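Transcriptional regulator, TetR family (Legionella pneumophila subsp. pneumophila str. Philadelphia 1, PDB 3ON4) probably binds DNA as a dimeric, all-helical transcriptional regulator of the TetR family. Local coordinates at residues E55-V59 with P120-Q126; L73-S77 with L133-W137; K87-F91 with W137-L142; L162-L167 with F178-V182. The contacts are given in a common frame with arbitrary orientation. Residue numbers count along the deposited sequence, not the author numbering.

Interaction 1: residues E55-V59 with P120-Q126; sequences EDLGV and PVSIQNQ
In the TetR fold a long helix joins the DNA-binding head to the C-terminal body; here its start, 55-59, runs beside the first turns of helix 121-144. The short axes are almost parallel (7°) and 9.0 Å apart, with CA atoms of E55 and P120 at 6.9 Å and of V59 and I123 at 5.2 Å. Extended E55 (chi1 and chi2 t) lays CD 3.5 Å from CB of P120, the N-cap residue, whose ring holds phi near -60°. S122, in the p rotamer, donates from OG to E55 OE2 at 2.7 Å, and one water bridges them, donating to E55 OE2 (2.8 Å) and accepting from S122 N (2.9 Å). L57 points away, into the head, against I15, L16 and I36. G58 permits the close approach: its CA is 3.9 Å from I123 CD1, where a CB would clash. V59 (t), branched and compact, sets CG2 3.7 Å from I123 CG1 and CG1 4.2 Å from Q126 CG.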
# COMPACT_ATOMS: atom_id res chain seq x y z
N GLU A 55 8.10 -19.86 -2.23
CA GLU A 55 7.90 -19.21 -3.53
C GLU A 55 6.81 -19.88 -4.36
O GLU A 55 5.97 -19.18 -4.95
CB GLU A 55 9.21 -19.18 -4.32
CG GLU A 55 9.12 -18.67 -5.77
CD GLU A 55 10.48 -18.61 -6.47
OE1 GLU A 55 11.55 -18.76 -5.83
OE2 GLU A 55 10.48 -18.40 -7.70
N ASP A 56 6.84 -21.20 -4.41
CA ASP A 56 5.83 -21.96 -5.15
C ASP A 56 4.41 -21.66 -4.67
O ASP A 56 3.49 -21.56 -5.48
CB ASP A 56 6.09 -23.46 -5.05
CG ASP A 56 7.38 -23.87 -5.74
OD1 ASP A 56 7.58 -23.51 -6.90
OD2 ASP A 56 8.18 -24.58 -5.11
N LEU A 57 4.25 -21.52 -3.35
CA LEU A 57 2.95 -21.22 -2.77
C LEU A 57 2.58 -19.78 -3.13
O LEU A 57 1.44 -19.53 -3.55
CB LEU A 57 2.94 -21.43 -1.26
CG LEU A 57 1.67 -21.03 -0.51
CD1 LEU A 57 0.46 -21.80 -1.07
CD2 LEU A 57 1.84 -21.30 1.00
N GLY A 58 3.52 -18.85 -2.98
CA GLY A 58 3.26 -17.46 -3.34
C GLY A 58 2.73 -17.32 -4.78
O GLY A 58 1.73 -16.64 -5.02
N VAL A 59 3.40 -17.94 -5.73
CA VAL A 59 3.01 -17.89 -7.14
C VAL A 59 1.59 -18.45 -7.33
O VAL A 59 0.75 -17.85 -8.02
CB VAL A 59 4.01 -18.68 -8.01
CG1 VAL A 59 3.45 -18.99 -9.42
CG2 VAL A 59 5.34 -17.93 -8.10
N PRO A 120 10.75 -13.09 -4.80
CA PRO A 120 11.30 -13.71 -5.99
C PRO A 120 10.63 -13.16 -7.25
O PRO A 120 9.47 -12.75 -7.22
CB PRO A 120 10.98 -15.19 -5.79
CG PRO A 120 10.86 -15.35 -4.31
CD PRO A 120 10.25 -14.10 -3.84
N VAL A 121 11.36 -13.17 -8.36
CA VAL A 121 10.86 -12.60 -9.61
C VAL A 121 9.56 -13.28 -10.08
O VAL A 121 8.65 -12.62 -10.61
CB VAL A 121 11.93 -12.67 -10.72
CG1 VAL A 121 11.33 -12.32 -12.07
CG2 VAL A 121 13.12 -11.76 -10.36
N SER A 122 9.45 -14.60 -9.88
CA SER A 122 8.21 -15.29 -10.26
C SER A 122 6.98 -14.65 -9.60
O SER A 122 5.93 -14.48 -10.22
CB SER A 122 8.28 -16.78 -9.90
OG SER A 122 8.42 -16.92 -8.49
N ILE A 123 7.11 -14.26 -8.34
CA ILE A 123 5.97 -13.69 -7.63
C ILE A 123 5.74 -12.25 -8.09
O ILE A 123 4.59 -11.82 -8.28
CB ILE A 123 6.17 -13.79 -6.11
CG1 ILE A 123 6.27 -15.27 -5.69
CG2 ILE A 123 5.04 -13.13 -5.37
CD1 ILE A 123 6.51 -15.46 -4.18
N GLN A 124 6.82 -11.50 -8.24
CA GLN A 124 6.76 -10.15 -8.80
C GLN A 124 5.96 -10.13 -10.10
O GLN A 124 5.05 -9.31 -10.27
CB GLN A 124 8.17 -9.62 -9.08
CG GLN A 124 8.97 -9.27 -7.85
CD GLN A 124 10.32 -8.67 -8.19
OE1 GLN A 124 10.82 -8.86 -9.30
NE2 GLN A 124 10.92 -7.99 -7.25
N ASN A 125 6.29 -11.04 -11.01
CA ASN A 125 5.62 -11.12 -12.31
C ASN A 125 4.12 -11.47 -12.19
O ASN A 125 3.27 -10.91 -12.90
CB ASN A 125 6.40 -12.05 -13.27
CG ASN A 125 7.73 -11.45 -13.73
OD1 ASN A 125 8.08 -10.33 -13.35
ND2 ASN A 125 8.48 -12.19 -14.52
N GLN A 126 3.76 -12.33 -11.24
CA GLN A 126 2.34 -12.63 -11.03
C GLN A 126 1.60 -11.43 -10.44
O GLN A 126 0.45 -11.14 -10.82
CB GLN A 126 2.14 -13.83 -10.11
CG GLN A 126 2.65 -15.11 -10.66
CD GLN A 126 1.84 -15.65 -11.83
OE1 GLN A 126 0.64 -15.37 -11.97
NE2 GLN A 126 2.51 -16.41 -12.68
O HOH W 1 11.62 -16.38 -9.19

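Interaction 2: residues L73-S77 with L133-W137; sequences LSDIS and LIIEW
A single tryptophan pins 73-77, the end of the long helix that joins head to body in the TetR fold, to 133-137 of helix 121-144. The segments run parallel (2° between the short axes) but 12.0 Å apart; the closest CA atoms are those of L73 and W137, at 7.6 Å. W137 takes chi1 t and chi2 83°, which carries its indole across to the partner. L73 (m, t) lies against one face of it: CB sits 3.7 Å from the centroid of the five-membered ring, 14° off the normal, a CH-pi contact, while L73 CD1 reaches W137 CG at 3.7 Å, I134 CD1 at 3.7 Å and L133 CD2 at 3.9 Å. At the ring edge, I76 CG2 (chi1 m) approaches W137 CZ2 at 3.9 Å. Serine suits position 77 because it is small and its p rotamer (chi1 51°) places OG at the indole nitrogen: W137 NE1 donates to S77 OG at 3.1 Å, and weakly to L73 O at 3.3 Å, both acceptors in the last turn of helix 54-77. Helix 84-98 adds F91 against L73 and I134, helix 149-173 adds I160 behind I134, and I135 meets F178 of the second subunit.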
# COMPACT_ATOMS: atom_id res chain seq x y z
N LEU A 73 -15.04 -9.96 -12.15
CA LEU A 73 -15.07 -8.79 -13.03
C LEU A 73 -15.84 -9.07 -14.33
O LEU A 73 -16.66 -8.26 -14.78
CB LEU A 73 -13.64 -8.34 -13.36
CG LEU A 73 -12.81 -7.76 -12.21
CD1 LEU A 73 -11.50 -7.23 -12.78
CD2 LEU A 73 -13.53 -6.68 -11.45
N SER A 74 -15.57 -10.24 -14.90
CA SER A 74 -16.25 -10.71 -16.09
C SER A 74 -17.77 -10.68 -15.89
O SER A 74 -18.52 -10.26 -16.79
CB SER A 74 -15.78 -12.13 -16.43
OG SER A 74 -16.44 -12.60 -17.59
N ASP A 75 -18.22 -11.13 -14.72
CA ASP A 75 -19.65 -11.16 -14.41
C ASP A 75 -20.27 -9.78 -14.31
O ASP A 75 -21.44 -9.61 -14.62
CB ASP A 75 -19.92 -11.96 -13.13
CG ASP A 75 -19.87 -13.46 -13.36
OD1 ASP A 75 -20.23 -13.91 -14.47
OD2 ASP A 75 -19.47 -14.20 -12.43
N ILE A 76 -19.48 -8.80 -13.84
CA ILE A 76 -19.92 -7.41 -13.78
C ILE A 76 -19.98 -6.80 -15.17
O ILE A 76 -21.00 -6.20 -15.52
CB ILE A 76 -19.00 -6.55 -12.87
CG1 ILE A 76 -19.13 -7.01 -11.41
CG2 ILE A 76 -19.34 -5.07 -13.01
CD1 ILE A 76 -18.02 -6.51 -10.49
N SER A 77 -18.92 -6.95 -15.96
CA SER A 77 -18.88 -6.28 -17.28
C SER A 77 -19.82 -6.93 -18.28
O SER A 77 -20.30 -6.27 -19.21
CB SER A 77 -17.46 -6.16 -17.85
OG SER A 77 -16.77 -7.38 -17.84
N LEU A 133 -4.38 -6.83 -15.20
CA LEU A 133 -5.73 -7.31 -15.45
C LEU A 133 -6.79 -6.32 -14.96
O LEU A 133 -7.74 -6.02 -15.66
CB LEU A 133 -5.96 -8.66 -14.79
CG LEU A 133 -7.29 -9.33 -15.12
CD1 LEU A 133 -7.09 -10.83 -15.39
CD2 LEU A 133 -8.26 -9.08 -14.00
N ILE A 134 -6.57 -5.78 -13.76
CA ILE A 134 -7.50 -4.84 -13.15
C ILE A 134 -7.56 -3.55 -13.96
O ILE A 134 -8.64 -3.06 -14.27
CB ILE A 134 -7.15 -4.51 -11.68
CG1 ILE A 134 -7.29 -5.74 -10.76
CG2 ILE A 134 -8.00 -3.31 -11.16
CD1 ILE A 134 -8.67 -6.27 -10.62
N ILE A 135 -6.38 -3.02 -14.31
CA ILE A 135 -6.26 -1.77 -15.06
C ILE A 135 -6.89 -1.90 -16.46
O ILE A 135 -7.69 -1.04 -16.87
CB ILE A 135 -4.79 -1.33 -15.11
CG1 ILE A 135 -4.35 -0.93 -13.68
CG2 ILE A 135 -4.57 -0.22 -16.15
CD1 ILE A 135 -2.88 -0.83 -13.52
N GLU A 136 -6.58 -3.00 -17.16
CA GLU A 136 -7.20 -3.27 -18.46
C GLU A 136 -8.73 -3.37 -18.35
O GLU A 136 -9.43 -2.79 -19.18
CB GLU A 136 -6.61 -4.55 -19.09
CG GLU A 136 -7.16 -4.90 -20.49
CD GLU A 136 -7.02 -3.76 -21.49
OE1 GLU A 136 -5.97 -3.06 -21.48
OE2 GLU A 136 -7.98 -3.54 -22.27
N TRP A 137 -9.24 -4.06 -17.33
CA TRP A 137 -10.70 -4.16 -17.14
C TRP A 137 -11.34 -2.78 -16.93
O TRP A 137 -12.31 -2.41 -17.60
CB TRP A 137 -11.01 -5.04 -15.95
CG TRP A 137 -12.45 -5.29 -15.81
CD1 TRP A 137 -13.20 -6.24 -16.46
CD2 TRP A 137 -13.36 -4.58 -14.97
NE1 TRP A 137 -14.51 -6.16 -16.08
CE2 TRP A 137 -14.64 -5.14 -15.17
CE3 TRP A 137 -13.22 -3.49 -14.10
CZ2 TRP A 137 -15.77 -4.67 -14.51
CZ3 TRP A 137 -14.34 -3.02 -13.44
CH2 TRP A 137 -15.60 -3.62 -13.64

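Interaction 3: residues K87-F91 with W137-L142; sequences KIQKF and WLKGVL
This is a buried, apolar helix-helix contact in the C-terminal domain of the TetR fold, where 87-91 of helix 84-98 packs against 137-142 of helix 121-144. The segments are antiparallel, with 156° between their N-to-C directions and axes 11.0 Å apart; CA atoms pair K87 with V141 at 7.4 Å and I88 with L138 at 7.3 Å. I88 is the central residue. Its m, m rotamer turns CD1 inward, 3.5 Å from L138 CD2, 3.7 Å from V141 CG1 and 4.2 Å from W137 CZ3, a beta-branched side chain whose delta methyl reaches between these three partners. K87 suits the border: its CB lies 4.0 Å from V141 CG1, while the extended chain leads away and NZ makes a weak hydrogen bond to S77 O. The K87 carbonyl meets the indole edge, O to W137 CH2 3.6 Å, though W137 has its strongest polar partner in S77. F91 (chi1 t) brings CB to 3.6 Å from W137 CZ3. Its ring and the six-membered ring of W137 are nearly parallel (30°) but slid apart, centroids 5.8 Å distant, so they barely overlap. I186 of helix 177-189 also packs on I88. L138 (m, t) completes the group with a CH-pi contact, its CD2 standing over the F91 ring 4.3 Å from the centroid and 16° off the normal.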
# COMPACT_ATOMS: atom_id res chain seq x y z
N LYS A 87 -20.79 -0.37 -13.09
CA LYS A 87 -19.78 -1.45 -13.15
C LYS A 87 -18.55 -1.13 -12.28
O LYS A 87 -18.02 -2.00 -11.56
CB LYS A 87 -19.36 -1.73 -14.60
CG LYS A 87 -20.47 -2.35 -15.46
CD LYS A 87 -20.05 -2.53 -16.91
CE LYS A 87 -21.17 -3.15 -17.73
NZ LYS A 87 -20.99 -2.98 -19.19
N ILE A 88 -18.11 0.12 -12.33
CA ILE A 88 -17.02 0.59 -11.49
C ILE A 88 -17.46 0.54 -10.02
O ILE A 88 -16.70 0.09 -9.18
CB ILE A 88 -16.57 2.03 -11.83
CG1 ILE A 88 -16.11 2.18 -13.30
CG2 ILE A 88 -15.48 2.47 -10.84
CD1 ILE A 88 -15.15 1.10 -13.76
N GLN A 89 -18.67 1.00 -9.71
CA GLN A 89 -19.17 0.94 -8.32
C GLN A 89 -19.20 -0.51 -7.81
O GLN A 89 -18.81 -0.80 -6.66
CB GLN A 89 -20.56 1.60 -8.20
CG GLN A 89 -20.55 3.13 -8.43
CD GLN A 89 -21.95 3.75 -8.58
OE1 GLN A 89 -22.89 3.10 -9.06
NE2 GLN A 89 -22.07 5.01 -8.19
N LYS A 90 -19.65 -1.44 -8.65
CA LYS A 90 -19.74 -2.85 -8.24
C LYS A 90 -18.37 -3.50 -8.14
O LYS A 90 -18.16 -4.39 -7.31
CB LYS A 90 -20.64 -3.65 -9.20
CG LYS A 90 -22.09 -3.25 -9.19
CD LYS A 90 -22.83 -3.57 -7.88
CE LYS A 90 -24.29 -3.10 -7.98
NZ LYS A 90 -25.10 -3.23 -6.72
N PHE A 91 -17.43 -3.05 -8.97
CA PHE A 91 -16.03 -3.46 -8.84
C PHE A 91 -15.52 -3.12 -7.44
O PHE A 91 -14.94 -3.98 -6.77
CB PHE A 91 -15.17 -2.79 -9.92
CG PHE A 91 -13.74 -2.62 -9.54
CD1 PHE A 91 -12.83 -3.65 -9.71
CD2 PHE A 91 -13.28 -1.41 -9.04
CE1 PHE A 91 -11.50 -3.48 -9.37
CE2 PHE A 91 -11.96 -1.24 -8.70
CZ PHE A 91 -11.08 -2.26 -8.86
N TRP A 137 -9.24 -4.06 -17.33
CA TRP A 137 -10.70 -4.16 -17.14
C TRP A 137 -11.34 -2.78 -16.93
O TRP A 137 -12.31 -2.41 -17.60
CB TRP A 137 -11.01 -5.04 -15.95
CG TRP A 137 -12.45 -5.29 -15.81
CD1 TRP A 137 -13.20 -6.24 -16.46
CD2 TRP A 137 -13.36 -4.58 -14.97
NE1 TRP A 137 -14.51 -6.16 -16.08
CE2 TRP A 137 -14.64 -5.14 -15.17
CE3 TRP A 137 -13.22 -3.49 -14.10
CZ2 TRP A 137 -15.77 -4.67 -14.51
CZ3 TRP A 137 -14.34 -3.02 -13.44
CH2 TRP A 137 -15.60 -3.62 -13.64
N LEU A 138 -10.77 -2.02 -16.01
CA LEU A 138 -11.22 -0.63 -15.74
C LEU A 138 -11.19 0.29 -16.97
O LEU A 138 -12.17 1.00 -17.26
CB LEU A 138 -10.38 -0.02 -14.59
CG LEU A 138 -10.63 -0.50 -13.16
CD1 LEU A 138 -9.62 0.09 -12.17
CD2 LEU A 138 -12.07 -0.11 -12.76
N LYS A 139 -10.07 0.28 -17.70
CA LYS A 139 -9.90 1.04 -18.94
C LYS A 139 -10.97 0.68 -19.96
O LYS A 139 -11.59 1.56 -20.58
CB LYS A 139 -8.53 0.77 -19.56
CG LYS A 139 -8.28 1.42 -20.93
CD LYS A 139 -7.05 0.76 -21.55
CE LYS A 139 -6.73 1.27 -22.91
NZ LYS A 139 -6.17 0.18 -23.77
N GLY A 140 -11.19 -0.62 -20.14
CA GLY A 140 -12.23 -1.10 -21.07
C GLY A 140 -13.64 -0.64 -20.73
O GLY A 140 -14.40 -0.22 -21.62
N VAL A 141 -14.01 -0.73 -19.46
CA VAL A 141 -15.32 -0.27 -18.99
C VAL A 141 -15.47 1.23 -19.27
O VAL A 141 -16.50 1.69 -19.79
CB VAL A 141 -15.51 -0.57 -17.46
CG1 VAL A 141 -16.75 0.12 -16.94
CG2 VAL A 141 -15.61 -2.08 -17.20
N LEU A 142 -14.42 1.98 -18.96
CA LEU A 142 -14.42 3.43 -19.14
C LEU A 142 -14.48 3.85 -20.60
O LEU A 142 -15.10 4.87 -20.93
CB LEU A 142 -13.19 4.05 -18.45
CG LEU A 142 -13.16 4.02 -16.92
CD1 LEU A 142 -11.76 4.42 -16.44
CD2 LEU A 142 -14.21 4.92 -16.29

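Interaction 4: residues L162-L167 with F178-V182; sequences LVEGGL and FLEGV
Helical segments 162-167 and 178-182 belong to the last two helices of the chain, an antiparallel hairpin of the kind that builds the dimer interface in TetR regulators. Their short axes are 8.6 Å apart with 168° between directions; CA atoms of L162 and V182 stand 6.0 Å apart, those of G166 and F178 5.1 Å.

This close backbone approach is consistent with glycine at 166, which faces the partner helix and where a CB would lie 2.8 Å from V182 CG2; as built, G166 CA lies 4.4 Å from that methyl. Without a side chain on G166, its carbonyl lies against F178 and L179, G166 O being 3.6 Å from F178 CB and 3.8 Å from L179 CD2, and L162 O similarly lies 3.6 Å from V182 CG2.

The rest is aliphatic packing. V182 (chi1 t) fits its two methyls against L162, V163 and G166, with CG2 to L162 CG at 4.0 Å and CG1 to V163 CG2 at 3.8 Å; a short beta-branched residue suits helices this close. L167 and L179, both m, t, bring their CD2 atoms together at 3.7 Å. The F178 ring leads off to L169, A170 and Y173.

Helix 84-98 closes one side with F92 on V163 and V182 and I95 on L167. The second subunit adds S161 against L162 and F178, and its Q158 donates NE2 to G181 O.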
# COMPACT_ATOMS: atom_id res chain seq x y z
N LEU A 162 -6.38 4.78 -5.76
CA LEU A 162 -7.20 5.24 -4.67
C LEU A 162 -7.75 4.05 -3.88
O LEU A 162 -7.80 4.09 -2.67
CB LEU A 162 -8.33 6.11 -5.18
CG LEU A 162 -9.16 6.92 -4.20
CD1 LEU A 162 -8.31 7.69 -3.16
CD2 LEU A 162 -10.01 7.89 -5.01
N VAL A 163 -8.15 3.00 -4.59
CA VAL A 163 -8.64 1.79 -3.95
C VAL A 163 -7.56 1.21 -3.04
O VAL A 163 -7.82 0.90 -1.87
CB VAL A 163 -9.09 0.74 -4.98
CG1 VAL A 163 -9.22 -0.68 -4.34
CG2 VAL A 163 -10.39 1.17 -5.67
N GLU A 164 -6.34 1.07 -3.56
CA GLU A 164 -5.24 0.48 -2.79
C GLU A 164 -4.90 1.34 -1.57
O GLU A 164 -4.82 0.84 -0.43
CB GLU A 164 -4.01 0.23 -3.66
CG GLU A 164 -4.23 -0.83 -4.77
CD GLU A 164 -4.51 -2.21 -4.25
OE1 GLU A 164 -4.08 -2.54 -3.13
OE2 GLU A 164 -5.14 -3.01 -4.98
N GLY A 165 -4.72 2.63 -1.78
CA GLY A 165 -4.37 3.53 -0.68
C GLY A 165 -5.48 3.67 0.35
O GLY A 165 -5.22 3.74 1.55
N GLY A 166 -6.72 3.72 -0.12
CA GLY A 166 -7.90 3.77 0.75
C GLY A 166 -8.03 2.56 1.65
O GLY A 166 -8.30 2.68 2.87
N LEU A 167 -7.81 1.38 1.06
CA LEU A 167 -7.85 0.13 1.85
C LEU A 167 -6.72 0.09 2.85
O LEU A 167 -6.91 -0.30 3.98
CB LEU A 167 -7.78 -1.11 0.95
CG LEU A 167 -9.01 -1.49 0.16
CD1 LEU A 167 -8.71 -2.63 -0.84
CD2 LEU A 167 -10.14 -1.89 1.12
N PHE A 178 -12.16 6.55 4.78
CA PHE A 178 -11.16 6.37 3.72
C PHE A 178 -11.77 5.64 2.51
O PHE A 178 -11.43 5.94 1.35
CB PHE A 178 -9.92 5.62 4.23
CG PHE A 178 -9.04 6.41 5.16
CD1 PHE A 178 -8.10 7.29 4.65
CD2 PHE A 178 -9.13 6.26 6.54
CE1 PHE A 178 -7.27 8.01 5.49
CE2 PHE A 178 -8.30 6.96 7.39
CZ PHE A 178 -7.36 7.85 6.87
N LEU A 179 -12.65 4.69 2.78
CA LEU A 179 -13.31 3.91 1.73
C LEU A 179 -14.44 4.71 1.10
O LEU A 179 -14.70 4.60 -0.10
CB LEU A 179 -13.84 2.60 2.30
CG LEU A 179 -12.78 1.72 2.97
CD1 LEU A 179 -13.39 0.48 3.58
CD2 LEU A 179 -11.70 1.35 1.99
N GLU A 180 -15.12 5.52 1.91
CA GLU A 180 -16.17 6.41 1.39
C GLU A 180 -15.57 7.38 0.38
O GLU A 180 -16.19 7.69 -0.62
CB GLU A 180 -16.87 7.15 2.52
CG GLU A 180 -17.72 6.25 3.42
CD GLU A 180 -18.29 6.99 4.62
OE1 GLU A 180 -17.99 8.18 4.78
OE2 GLU A 180 -19.04 6.37 5.41
N GLY A 181 -14.35 7.82 0.65
CA GLY A 181 -13.61 8.71 -0.25
C GLY A 181 -13.35 8.13 -1.63
O GLY A 181 -13.37 8.86 -2.62
N VAL A 182 -13.11 6.83 -1.68
CA VAL A 182 -12.93 6.13 -2.95
C VAL A 182 -14.25 6.17 -3.72
O VAL A 182 -14.28 6.50 -4.91
CB VAL A 182 -12.55 4.66 -2.75
CG1 VAL A 182 -12.33 4.00 -4.12
CG2 VAL A 182 -11.31 4.56 -1.85

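How the interactions relate
Interactions 1 and 2 are two points on the same parallel pair, helices 54-77 and 121-144, with centres 22 Å apart; interaction 1 lies near the predicted helix-turn-helix head and interaction 2 at the far end of the first helix. Interactions 2 and 3 form one continuous cluster: they share W137, their centres are 6 Å apart, and L73 CD2 touches F91 CD1 at 3.6 Å. F91 continues inward, its CE2 4.2 Å from V163 CG2, which joins interaction 3 to interaction 4 at the dimer side. The sodium ion bound at S114 and D115 lies about 12 Å from the I123 side chain of interaction 1 and about 13 Å from that of L167 in interaction 4.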